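Local coordinates for branched-chain-amino-acid aminotransferase (Pseudomonas aeruginosa, PDB 6NST), which probably catalyses the reversible transfer of the amino group between leucine, isoleucine or valine and 2-oxoglutarate, using pyridoxal 5'-phosphate as cofactor, at residues 69-73 and 101-105; 138-144 and 262-268; 92-96 and 123-127. The protein carries 1 engineered substitution. All blocks are in the same frame, centred on the assembly; numbering follows the deposited sequence.

Contact 1 (69-73 and 101-105)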
ATOM      1  N   MET A  69      20.198  -6.792  14.192  1.00 13.61           N
ATOM      2  CA  MET A  69      20.671  -5.413  14.193  1.00 22.16           C
ATOM      3  C   MET A  69      22.171  -5.301  13.968  1.00 23.22           C
ATOM      4  O   MET A  69      22.704  -4.188  14.038  1.00 28.65           O
ATOM      5  CB  MET A  69      20.299  -4.729  15.511  1.00 18.40           C
ATOM      6  CG  MET A  69      18.808  -4.687  15.775  1.00 19.70           C
ATOM      7  SD  MET A  69      17.932  -3.772  14.496  1.00 31.91           S
ATOM      8  CE  MET A  69      16.233  -4.086  14.966  1.00 26.51           C
ATOM      9  N   ASN A  70      22.853  -6.415  13.703  1.00 25.04           N
ATOM     10  CA  ASN A  70      24.303  -6.428  13.506  1.00 30.82           C
ATOM     11  C   ASN A  70      25.035  -5.891  14.734  1.00 27.65           C
ATOM     12  O   ASN A  70      26.047  -5.196  14.624  1.00 19.54           O
ATOM     13  CB  ASN A  70      24.701  -5.650  12.249  1.00 34.56           C
ATOM     14  CG  ASN A  70      25.392  -6.521  11.223  1.00 46.74           C
ATOM     15  OD1 ASN A  70      25.317  -7.749  11.282  1.00 49.36           O
ATOM     16  ND2 ASN A  70      26.070  -5.891  10.272  1.00 56.35           N
ATOM     17  N   MET A  71      24.517  -6.217  15.916  1.00 23.14           N
ATOM     18  CA  MET A  71      25.161  -5.878  17.178  1.00 18.39           C
ATOM     19  C   MET A  71      25.828  -7.128  17.734  1.00 19.31           C
ATOM     20  O   MET A  71      25.172  -8.158  17.917  1.00 25.94           O
ATOM     21  CB  MET A  71      24.154  -5.325  18.186  1.00 20.68           C
ATOM     22  CG  MET A  71      23.445  -4.055  17.753  1.00 23.81           C
ATOM     23  SD  MET A  71      22.366  -3.436  19.059  1.00 23.76           S
ATOM     24  CE  MET A  71      23.570  -3.014  20.317  1.00 22.91           C
ATOM     25  N   GLN A  72      27.127  -7.035  18.005  1.00 24.54           N
ATOM     26  CA  GLN A  72      27.897  -8.156  18.536  1.00 28.29           C
ATOM     27  C   GLN A  72      27.912  -8.057  20.060  1.00 17.90           C
ATOM     28  O   GLN A  72      28.568  -7.177  20.627  1.00 21.30           O
ATOM     29  CB  GLN A  72      29.312  -8.152  17.962  1.00 25.44           C
ATOM     30  CG  GLN A  72      30.179  -9.322  18.409  1.00 51.72           C
ATOM     31  CD  GLN A  72      29.679 -10.656  17.889  1.00 61.76           C
ATOM     32  OE1 GLN A  72      28.970 -11.382  18.588  1.00 66.88           O
ATOM     33  NE2 GLN A  72      30.051 -10.990  16.659  1.00 60.88           N
ATOM     34  N   ILE A  73      27.184  -8.952  20.720  1.00 15.86           N
ATOM     35  CA  ILE A  73      27.163  -9.008  22.180  1.00 19.11           C
ATOM     36  C   ILE A  73      28.523  -9.494  22.669  1.00 22.26           C
ATOM     37  O   ILE A  73      28.975 -10.573  22.261  1.00 23.74           O
ATOM     38  CB  ILE A  73      26.034  -9.917  22.690  1.00 25.32           C
ATOM     39  CG1 ILE A  73      24.682  -9.440  22.159  1.00 19.18           C
ATOM     40  CG2 ILE A  73      26.034  -9.960  24.213  1.00 13.16           C
ATOM     41  CD1 ILE A  73      23.518 -10.314  22.585  1.00 23.11           C
ATOM     42  N   MET A 101      19.400  -5.788  28.576  1.00 22.39           N
ATOM     43  CA  MET A 101      19.412  -4.739  27.566  1.00 24.47           C
ATOM     44  C   MET A 101      20.817  -4.583  27.007  1.00 26.71           C
ATOM     45  O   MET A 101      21.784  -4.456  27.765  1.00 22.24           O
ATOM     46  CB  MET A 101      18.903  -3.414  28.146  1.00 14.02           C
ATOM     47  CG  MET A 101      18.458  -2.406  27.100  1.00 31.59           C
ATOM     48  SD  MET A 101      19.774  -1.286  26.596  1.00 36.89           S
ATOM     49  CE  MET A 101      19.824  -0.180  28.004  1.00 43.96           C
ATOM     50  N   VAL A 102      20.914  -4.601  25.680  1.00 29.09           N
ATOM     51  CA  VAL A 102      22.169  -4.465  24.949  1.00 12.95           C
ATOM     52  C   VAL A 102      22.143  -3.125  24.230  1.00 25.42           C
ATOM     53  O   VAL A 102      21.169  -2.811  23.536  1.00 12.73           O
ATOM     54  CB  VAL A 102      22.356  -5.625  23.956  1.00 13.22           C
ATOM     55  CG1 VAL A 102      23.611  -5.434  23.129  1.00 20.94           C
ATOM     56  CG2 VAL A 102      22.381  -6.961  24.688  1.00 12.54           C
ATOM     57  N   PHE A 103      23.202  -2.330  24.396  1.00 18.07           N
ATOM     58  CA  PHE A 103      23.202  -0.986  23.834  1.00 21.05           C
ATOM     59  C   PHE A 103      24.615  -0.560  23.458  1.00 27.25           C
ATOM     60  O   PHE A 103      25.598  -1.017  24.046  1.00 21.15           O
ATOM     61  CB  PHE A 103      22.581   0.035  24.803  1.00 14.08           C
ATOM     62  CG  PHE A 103      23.367   0.249  26.071  1.00 19.66           C
ATOM     63  CD1 PHE A 103      24.253   1.310  26.185  1.00 24.14           C
ATOM     64  CD2 PHE A 103      23.197  -0.591  27.161  1.00 20.47           C
ATOM     65  CE1 PHE A 103      24.966   1.519  27.352  1.00 25.01           C
ATOM     66  CE2 PHE A 103      23.906  -0.387  28.332  1.00 30.56           C
ATOM     67  CZ  PHE A 103      24.791   0.671  28.428  1.00 29.45           C
ATOM     68  N   TYR A 104      24.697   0.324  22.463  1.00 21.99           N
ATOM     69  CA  TYR A 104      25.967   0.914  22.067  1.00 23.17           C
ATOM     70  C   TYR A 104      26.393   1.977  23.071  1.00 32.48           C
ATOM     71  O   TYR A 104      25.565   2.702  23.621  1.00 33.56           O
ATOM     72  CB  TYR A 104      25.859   1.535  20.672  1.00 28.74           C
ATOM     73  CG  TYR A 104      25.932   0.541  19.535  1.00 26.20           C
ATOM     74  CD1 TYR A 104      26.815  -0.530  19.574  1.00 29.76           C
ATOM     75  CD2 TYR A 104      25.112   0.674  18.421  1.00 15.85           C
ATOM     76  CE1 TYR A 104      26.883  -1.440  18.532  1.00 30.61           C
ATOM     77  CE2 TYR A 104      25.172  -0.230  17.376  1.00 12.98           C
ATOM     78  CZ  TYR A 104      26.058  -1.284  17.437  1.00 18.97           C
ATOM     79  OH  TYR A 104      26.120  -2.186  16.399  1.00 22.47           O
ATOM     80  N   GLY A 105      27.700   2.075  23.296  1.00 31.22           N
ATOM     81  CA  GLY A 105      28.237   2.970  24.300  1.00 29.36           C
ATOM     82  C   GLY A 105      28.387   4.392  23.799  1.00 33.06           C
ATOM     83  O   GLY A 105      27.841   4.782  22.764  1.00 28.84           O
TER

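Contact 2 (138-144 and 262-268)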
ATOM      1  N   GLN A 138     -11.197 -10.087  35.197  1.00 46.97           N
ATOM      2  CA  GLN A 138     -12.456  -9.498  34.768  1.00 51.29           C
ATOM      3  C   GLN A 138     -12.427  -8.918  33.361  1.00 43.92           C
ATOM      4  O   GLN A 138     -13.495  -8.755  32.762  1.00 44.58           O
ATOM      5  CB  GLN A 138     -12.891  -8.396  35.747  1.00 57.47           C
ATOM      6  CG  GLN A 138     -13.134  -8.908  37.158  1.00 73.35           C
ATOM      7  CD  GLN A 138     -13.297  -7.793  38.169  1.00 80.34           C
ATOM      8  OE1 GLN A 138     -13.061  -6.622  37.868  1.00 88.38           O
ATOM      9  NE2 GLN A 138     -13.701  -8.151  39.383  1.00 72.87           N
ATOM     10  N   GLY A 139     -11.261  -8.608  32.823  1.00 27.02           N
ATOM     11  CA  GLY A 139     -11.179  -8.102  31.471  1.00 28.48           C
ATOM     12  C   GLY A 139     -10.855  -6.618  31.441  1.00 27.30           C
ATOM     13  O   GLY A 139     -11.225  -5.851  32.340  1.00 30.41           O
ATOM     14  N   ILE A 140     -10.155  -6.207  30.387  1.00 22.46           N
ATOM     15  CA  ILE A 140      -9.748  -4.821  30.203  1.00 22.90           C
ATOM     16  C   ILE A 140     -10.519  -4.224  29.032  1.00 22.57           C
ATOM     17  O   ILE A 140     -11.120  -4.931  28.217  1.00 20.13           O
ATOM     18  CB  ILE A 140      -8.229  -4.694  29.973  1.00 17.92           C
ATOM     19  CG1 ILE A 140      -7.820  -5.440  28.700  1.00 20.12           C
ATOM     20  CG2 ILE A 140      -7.462  -5.233  31.162  1.00 18.97           C
ATOM     21  CD1 ILE A 140      -6.348  -5.306  28.359  1.00 23.11           C
ATOM     22  N   LYS A 141     -10.497  -2.893  28.955  1.00 28.92           N
ATOM     23  CA  LYS A 141     -11.050  -2.166  27.820  1.00 30.90           C
ATOM     24  C   LYS A 141      -9.968  -1.956  26.772  1.00 22.23           C
ATOM     25  O   LYS A 141      -8.827  -1.622  27.101  1.00 26.01           O
ATOM     26  CB  LYS A 141     -11.613  -0.811  28.253  1.00 39.24           C
ATOM     27  CG  LYS A 141     -12.895  -0.873  29.060  1.00 52.70           C
ATOM     28  CD  LYS A 141     -13.378   0.530  29.413  1.00 60.68           C
ATOM     29  CE  LYS A 141     -13.548   1.388  28.165  1.00 58.68           C
ATOM     30  NZ  LYS A 141     -14.031   2.763  28.481  1.00 50.46           N
ATOM     31  N   VAL A 142     -10.333  -2.139  25.506  1.00 17.88           N
ATOM     32  CA  VAL A 142      -9.389  -2.050  24.399  1.00 15.90           C
ATOM     33  C   VAL A 142      -9.960  -1.122  23.335  1.00 23.31           C
ATOM     34  O   VAL A 142     -11.128  -1.250  22.953  1.00 24.59           O
ATOM     35  CB  VAL A 142      -9.082  -3.438  23.805  1.00 12.54           C
ATOM     36  CG1 VAL A 142      -8.209  -3.311  22.568  1.00 11.72           C
ATOM     37  CG2 VAL A 142      -8.404  -4.314  24.844  1.00 13.54           C
ATOM     38  N   ARG A 143      -9.137  -0.190  22.862  1.00 23.87           N
ATOM     39  CA  ARG A 143      -9.472   0.668  21.735  1.00 17.77           C
ATOM     40  C   ARG A 143      -8.480   0.413  20.611  1.00 21.45           C
ATOM     41  O   ARG A 143      -7.272   0.321  20.854  1.00 13.75           O
ATOM     42  CB  ARG A 143      -9.454   2.146  22.134  1.00 20.38           C
ATOM     43  CG  ARG A 143     -10.597   2.552  23.046  1.00 22.48           C
ATOM     44  CD  ARG A 143     -10.493   4.013  23.456  1.00 18.20           C
ATOM     45  NE  ARG A 143     -10.688   4.919  22.329  1.00 22.09           N
ATOM     46  CZ  ARG A 143     -11.878   5.293  21.870  1.00 21.37           C
ATOM     47  NH1 ARG A 143     -12.986   4.831  22.438  1.00 13.37           N
ATOM     48  NH2 ARG A 143     -11.964   6.122  20.838  1.00 18.52           N
ATOM     49  N   THR A 144      -8.988   0.290  19.388  1.00 21.82           N
ATOM     50  CA  THR A 144      -8.112   0.113  18.238  1.00 15.60           C
ATOM     51  C   THR A 144      -7.281   1.374  18.022  1.00 16.66           C
ATOM     52  O   THR A 144      -7.816   2.487  17.996  1.00 17.21           O
ATOM     53  CB  THR A 144      -8.924  -0.208  16.987  1.00  8.01           C
ATOM     54  OG1 THR A 144      -9.718  -1.378  17.217  1.00 20.00           O
ATOM     55  CG2 THR A 144      -8.002  -0.453  15.804  1.00 19.89           C
ATOM     56  N   THR A 262      -4.175 -11.770  29.823  1.00 24.08           N
ATOM     57  CA  THR A 262      -5.105 -10.728  30.242  1.00 14.14           C
ATOM     58  C   THR A 262      -6.366 -10.795  29.395  1.00 21.19           C
ATOM     59  O   THR A 262      -6.299 -10.567  28.177  1.00 16.04           O
ATOM     60  CB  THR A 262      -4.455  -9.348  30.124  1.00 27.00           C
ATOM     61  OG1 THR A 262      -3.331  -9.271  31.011  1.00 18.09           O
ATOM     62  CG2 THR A 262      -5.453  -8.256  30.477  1.00 29.38           C
ATOM     63  N   PRO A 263      -7.523 -11.105  29.975  1.00 19.70           N
ATOM     64  CA  PRO A 263      -8.751 -11.174  29.176  1.00 20.37           C
ATOM     65  C   PRO A 263      -9.153  -9.809  28.641  1.00 18.83           C
ATOM     66  O   PRO A 263      -8.813  -8.765  29.203  1.00 22.73           O
ATOM     67  CB  PRO A 263      -9.794 -11.707  30.167  1.00 17.87           C
ATOM     68  CG  PRO A 263      -8.996 -12.340  31.270  1.00 16.90           C
ATOM     69  CD  PRO A 263      -7.740 -11.537  31.365  1.00 16.10           C
ATOM     70  N   ILE A 264      -9.892  -9.833  27.535  1.00 16.65           N
ATOM     71  CA  ILE A 264     -10.386  -8.631  26.874  1.00 17.97           C
ATOM     72  C   ILE A 264     -11.903  -8.706  26.859  1.00 18.18           C
ATOM     73  O   ILE A 264     -12.477  -9.599  26.226  1.00 19.68           O
ATOM     74  CB  ILE A 264      -9.841  -8.495  25.444  1.00 17.78           C
ATOM     75  CG1 ILE A 264      -8.314  -8.411  25.447  1.00 20.27           C
ATOM     76  CG2 ILE A 264     -10.453  -7.286  24.759  1.00 12.97           C
ATOM     77  CD1 ILE A 264      -7.699  -8.570  24.070  1.00 17.86           C
ATOM     78  N   ARG A 265     -12.553  -7.771  27.547  1.00 19.76           N
ATOM     79  CA  ARG A 265     -14.007  -7.790  27.621  1.00 16.61           C
ATOM     80  C   ARG A 265     -14.678  -6.854  26.627  1.00 18.41           C
ATOM     81  O   ARG A 265     -15.855  -7.061  26.310  1.00 21.63           O
ATOM     82  CB  ARG A 265     -14.476  -7.435  29.037  1.00 16.26           C
ATOM     83  CG  ARG A 265     -14.095  -6.045  29.493  1.00 21.92           C
ATOM     84  CD  ARG A 265     -14.669  -5.758  30.870  1.00 29.97           C
ATOM     85  NE  ARG A 265     -14.228  -4.465  31.381  1.00 38.48           N
ATOM     86  CZ  ARG A 265     -14.869  -3.322  31.168  1.00 37.85           C
ATOM     87  NH1 ARG A 265     -15.983  -3.309  30.449  1.00 30.81           N
ATOM     88  NH2 ARG A 265     -14.393  -2.191  31.672  1.00 39.03           N
ATOM     89  N   GLU A 266     -13.962  -5.853  26.115  1.00 13.28           N
ATOM     90  CA  GLU A 266     -14.564  -4.837  25.264  1.00 24.34           C
ATOM     91  C   GLU A 266     -13.525  -4.315  24.282  1.00 22.59           C
ATOM     92  O   GLU A 266     -12.372  -4.089  24.655  1.00 22.73           O
ATOM     93  CB  GLU A 266     -15.124  -3.680  26.102  1.00 22.90           C
ATOM     94  CG  GLU A 266     -16.046  -2.745  25.344  1.00 24.55           C
ATOM     95  CD  GLU A 266     -16.253  -1.429  26.069  1.00 25.37           C
ATOM     96  OE1 GLU A 266     -15.249  -0.746  26.361  1.00 17.89           O
ATOM     97  OE2 GLU A 266     -17.418  -1.078  26.346  1.00 32.14           O
ATOM     98  N   VAL A 267     -13.938  -4.129  23.032  1.00 12.45           N
ATOM     99  CA  VAL A 267     -13.078  -3.594  21.983  1.00 11.40           C
ATOM    100  C   VAL A 267     -13.863  -2.529  21.231  1.00 17.20           C
ATOM    101  O   VAL A 267     -14.909  -2.829  20.640  1.00 10.06           O
ATOM    102  CB  VAL A 267     -12.590  -4.686  21.015  1.00 16.35           C
ATOM    103  CG1 VAL A 267     -11.682  -4.078  19.952  1.00 17.96           C
ATOM    104  CG2 VAL A 267     -11.863  -5.789  21.761  1.00 10.12           C
ATOM    105  N   ASP A 268     -13.357  -1.295  21.246  1.00 14.59           N
ATOM    106  CA  ASP A 268     -13.979  -0.177  20.535  1.00 12.75           C
ATOM    107  C   ASP A 268     -15.445  -0.019  20.927  1.00 14.51           C
ATOM    108  O   ASP A 268     -16.314   0.235  20.089  1.00 17.83           O
ATOM    109  CB  ASP A 268     -13.832  -0.343  19.022  1.00 12.68           C
ATOM    110  CG  ASP A 268     -12.388  -0.344  18.577  1.00 12.57           C
ATOM    111  OD1 ASP A 268     -11.561   0.280  19.276  1.00 17.60           O
ATOM    112  OD2 ASP A 268     -12.079  -0.964  17.534  1.00 17.25           O
TER
HETATM  113  O   HOH W   1     -16.720   1.499  27.339  1.00 26.54           O
HETATM  114  O   HOH W   2     -13.569  -0.205  24.275  1.00 18.60           O

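Contact 3 (92-96 and 123-127)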
ATOM      1  N   ASN A  92      18.025 -10.697  46.044  1.00 32.52           N
ATOM      2  CA  ASN A  92      17.154 -11.440  46.956  1.00 35.37           C
ATOM      3  C   ASN A  92      15.682 -11.254  46.597  1.00 30.18           C
ATOM      4  O   ASN A  92      14.832 -11.052  47.466  1.00 43.66           O
ATOM      5  CB  ASN A  92      17.413 -11.045  48.412  1.00 31.06           C
ATOM      6  CG  ASN A  92      18.855 -11.264  48.825  1.00 44.73           C
ATOM      7  OD1 ASN A  92      19.701 -10.384  48.659  1.00 45.28           O
ATOM      8  ND2 ASN A  92      19.142 -12.442  49.366  1.00 51.07           N
ATOM      9  N   LEU A  93      15.377 -11.326  45.304  1.00 24.13           N
ATOM     10  CA  LEU A  93      14.024 -11.109  44.813  1.00 23.87           C
ATOM     11  C   LEU A  93      13.264 -12.430  44.796  1.00 27.28           C
ATOM     12  O   LEU A  93      13.718 -13.407  44.192  1.00 37.78           O
ATOM     13  CB  LEU A  93      14.055 -10.486  43.418  1.00 22.72           C
ATOM     14  CG  LEU A  93      14.714  -9.109  43.347  1.00 29.44           C
ATOM     15  CD1 LEU A  93      14.959  -8.699  41.907  1.00 27.98           C
ATOM     16  CD2 LEU A  93      13.856  -8.074  44.059  1.00 26.90           C
ATOM     17  N   GLU A  94      12.111 -12.457  45.466  1.00 35.20           N
ATOM     18  CA  GLU A  94      11.262 -13.642  45.439  1.00 47.11           C
ATOM     19  C   GLU A  94      10.602 -13.808  44.076  1.00 41.19           C
ATOM     20  O   GLU A  94      10.452 -14.932  43.581  1.00 42.97           O
ATOM     21  CB  GLU A  94      10.212 -13.549  46.547  1.00 55.18           C
ATOM     22  CG  GLU A  94       9.245 -14.716  46.606  1.00 69.00           C
ATOM     23  CD  GLU A  94       8.209 -14.545  47.700  1.00 77.05           C
ATOM     24  OE1 GLU A  94       8.418 -13.693  48.590  1.00 77.92           O
ATOM     25  OE2 GLU A  94       7.183 -15.255  47.667  1.00 78.38           O
ATOM     26  N   SER A  95      10.196 -12.701  43.462  1.00 32.92           N
ATOM     27  CA  SER A  95       9.716 -12.678  42.089  1.00 29.80           C
ATOM     28  C   SER A  95      10.132 -11.346  41.488  1.00 34.35           C
ATOM     29  O   SER A  95      10.245 -10.343  42.199  1.00 37.23           O
ATOM     30  CB  SER A  95       8.197 -12.866  42.002  1.00 28.42           C
ATOM     31  OG  SER A  95       7.507 -11.695  42.405  1.00 24.85           O
ATOM     32  N   ALA A  96      10.369 -11.335  40.180  1.00 29.17           N
ATOM     33  CA  ALA A  96      10.930 -10.134  39.581  1.00 33.27           C
ATOM     34  C   ALA A  96      10.628 -10.082  38.094  1.00 32.00           C
ATOM     35  O   ALA A  96      10.373 -11.103  37.448  1.00 25.57           O
ATOM     36  CB  ALA A  96      12.443 -10.058  39.808  1.00 37.06           C
ATOM     37  N   ALA A 123      19.021  -5.644  34.769  1.00 21.24           N
ATOM     38  CA  ALA A 123      18.416  -5.145  35.994  1.00 19.73           C
ATOM     39  C   ALA A 123      17.167  -5.952  36.322  1.00 25.71           C
ATOM     40  O   ALA A 123      16.410  -6.334  35.424  1.00 29.89           O
ATOM     41  CB  ALA A 123      18.060  -3.662  35.864  1.00 24.53           C
ATOM     42  N   ALA A 124      16.956  -6.204  37.614  1.00 20.18           N
ATOM     43  CA  ALA A 124      15.812  -6.973  38.081  1.00 29.82           C
ATOM     44  C   ALA A 124      15.201  -6.276  39.285  1.00 33.73           C
ATOM     45  O   ALA A 124      15.917  -5.889  40.212  1.00 40.74           O
ATOM     46  CB  ALA A 124      16.217  -8.408  38.442  1.00 24.51           C
ATOM     47  N   TRP A 125      13.879  -6.117  39.266  1.00 36.44           N
ATOM     48  CA  TRP A 125      13.157  -5.488  40.360  1.00 36.95           C
ATOM     49  C   TRP A 125      11.882  -6.271  40.631  1.00 31.55           C
ATOM     50  O   TRP A 125      11.369  -6.982  39.763  1.00 27.98           O
ATOM     51  CB  TRP A 125      12.832  -4.019  40.052  1.00 36.04           C
ATOM     52  CG  TRP A 125      12.096  -3.819  38.763  1.00 30.69           C
ATOM     53  CD1 TRP A 125      10.746  -3.846  38.577  1.00 34.93           C
ATOM     54  CD2 TRP A 125      12.673  -3.558  37.476  1.00 33.43           C
ATOM     55  NE1 TRP A 125      10.445  -3.619  37.256  1.00 42.17           N
ATOM     56  CE2 TRP A 125      11.611  -3.438  36.559  1.00 39.15           C
ATOM     57  CE3 TRP A 125      13.985  -3.410  37.013  1.00 40.14           C
ATOM     58  CZ2 TRP A 125      11.818  -3.179  35.205  1.00 32.35           C
ATOM     59  CZ3 TRP A 125      14.188  -3.155  35.667  1.00 39.34           C
ATOM     60  CH2 TRP A 125      13.110  -3.044  34.780  1.00 34.01           C
ATOM     61  N   SER A 126      11.378  -6.133  41.856  1.00 32.98           N
ATOM     62  CA  SER A 126      10.194  -6.872  42.272  1.00 34.98           C
ATOM     63  C   SER A 126       8.989  -6.495  41.417  1.00 38.46           C
ATOM     64  O   SER A 126       8.856  -5.360  40.950  1.00 47.19           O
ATOM     65  CB  SER A 126       9.897  -6.606  43.749  1.00 40.40           C
ATOM     66  OG  SER A 126       8.819  -7.403  44.207  1.00 46.39           O
ATOM     67  N   TRP A 127       8.108  -7.467  41.209  1.00 49.88           N
ATOM     68  CA  TRP A 127       6.925  -7.279  40.377  1.00 59.43           C
ATOM     69  C   TRP A 127       5.960  -6.265  40.985  1.00 66.68           C
ATOM     70  O   TRP A 127       5.043  -6.630  41.721  1.00 74.64           O
ATOM     71  CB  TRP A 127       6.216  -8.615  40.160  1.00 71.82           C
ATOM     72  CG  TRP A 127       4.990  -8.508  39.312  1.00 78.67           C
ATOM     73  CD1 TRP A 127       3.694  -8.634  39.722  1.00 80.70           C
ATOM     74  CD2 TRP A 127       4.944  -8.242  37.906  1.00 78.20           C
ATOM     75  NE1 TRP A 127       2.843  -8.468  38.656  1.00 79.05           N
ATOM     76  CE2 TRP A 127       3.586  -8.225  37.531  1.00 78.96           C
ATOM     77  CE3 TRP A 127       5.918  -8.018  36.930  1.00 71.71           C
ATOM     78  CZ2 TRP A 127       3.179  -7.994  36.218  1.00 73.30           C
ATOM     79  CZ3 TRP A 127       5.513  -7.789  35.629  1.00 69.32           C
ATOM     80  CH2 TRP A 127       4.156  -7.777  35.286  1.00 69.83           C
TER

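Contact 1 (69-73 and 101-105)
Helix 55-68 has just ended where the first segment begins. The CA-to-CB bond of Met69 points toward strand 101-104, but the rest of its side chain leads away, packing on Leu170 of a second subunit. Asn70 closes the helix with a Schellman motif: its positive phi (59°) turns the backbone out of the last turn, leaving its carbonyl O 3.5 Å from Tyr104 OH. Met71 buries the largest area of any residue here, 94 Å². With its CA-to-CB bond toward the strand, it reaches between two strand residues. Its terminal CE lies 4.0 Å from the centroid of the Tyr104 ring and 8° off the ring normal, a CH-pi contact over the face. Its SD is 4.8 Å from that centroid but 20° off the normal, an oblique Met-aromatic contact. The same CE meets Val102 CG1 at 3.7 Å, and Met71 CG lies 3.8 Å from Tyr104 CZ. Gln72 points away, and the chain then brings in Ile73, whose CD1 rests 4.1 Å from Val102 CG2.

The nearest CA atoms are 7.3 Å apart (Ile73 and Val102), and the end-to-end directions differ by 114°, so the loop crosses the strand through side chains without pairing. Val102 points toward the loop, Tyr104 starts sideways but brings its ring over, and Phe103 points away, meeting His31 of the second subunit edge-to-face. Val102 touches Leu62, and Met71 and Ile73 touch Ala66, of helix 55-68: loop and helix pack together on strand 96-104 in the antiparallel sheet of this class-IV aminotransferase fold.

Contact 2 (138-144 and 262-268)
Main-chain hydrogen bonds define a parallel pairing. Ile140 N donates to Pro263 O (3.1 Å), Arg265 N to Ile140 O (3.3 Å), Val142 N to Glu266 O (2.9 Å) and Asp268 N to Val142 O (2.8 Å). Ile140 pairs with Ile264 but Lys141 with Glu266, so the register slips by one at a beta bulge that accommodates Arg265; the strand axes cross at -35°. Gly139 CA approaches Pro263 O at 3.3 Å, and a CB there would clash with Arg265 CB.

Among side-chain polar contacts, Asp268 dominates: its OD1 accepts from Thr144 N (2.6 Å) and its OD2 from Thr144 OG1 at a very short 2.4 Å. Arg265 NE gives Gly139 O a weak bond (3.4 Å). Lys141 NZ lies 4.3 Å from Glu266 OE1, beyond a salt bridge; one water donates to Glu266 OE2 and accepts weakly from Lys141 NZ, while another donates to both Val142 O and Glu266 OE1.

Apolar contacts gather on the face bearing Ile140, Val142, Ile264 and Val267, closest between Val142 CG2 and Ile264 CG2 (3.6 Å).

Strand 140-145 runs between 182-186 and 262-267, parallel to both, while 251-256 lies antiparallel on the far edge of 262-267. Phe254 of that strand packs on Ile140, Val142 and Ile264, and helix 243-247 meets Val267 and Thr144.

Contact 3 (92-96 and 123-127)
The nearest CA atoms are those of Ala96 and Ser126, 4.3 Å apart, and no hydrogen bond joins the segments. Their main-chain contacts are of the CA-H...O kind: Ser126 CA to Ser95 O at 3.5 Å, with 164° at the hydrogen, and Ala96 CA to Trp125 O at 3.2 Å, with a more bent 122°. Upstream, the positive phi of Asn92 (57°) marks a Schellman motif that ends the preceding helix. The chain thus turns into strand 96-104, the antiparallel neighbour of 118-126 in the N-terminal domain sheet; Tyr97 and Trp125 are joined by backbone hydrogen bonding one residue farther along.

Leu93 supplies the main side-chain contact, directed toward the strand: CD1 lies 3.7 Å from Ala124 CB and 3.4 Å from Ala124 O, while CD2 reaches Ser126 CB at 4.2 Å. Ala96 CB adds a looser apolar touch to Ala124 CB (4.3 Å). On this side, Val88 of helix 77-89 packs against both Leu93 and Ala124. Trp125 directs CB away and packs on Met109 of a second subunit.

How the contacts relate
Contacts 1 and 3 lie on neighbouring strands, 96-104 and 118-126, of one antiparallel sheet. In each, a loop following a Schellman-terminated helix meets strand residues through mainly apolar side chains, with no clear hydrogen bond across. They differ in depth: five of six touching residues are buried at 69-73/101-105, where methionine and tyrosine interlock, whereas 92-96/123-127 is partly exposed and uses smaller aliphatic groups plus CA-H...O contacts. Both also reach the second subunit. Contact 2, about 36 Å from contact 1 between centres, belongs to the separate mixed sheet; there parallel strands pair through backbone hydrogen bonds, combining a hydrophobic face with a hydrated, charged one.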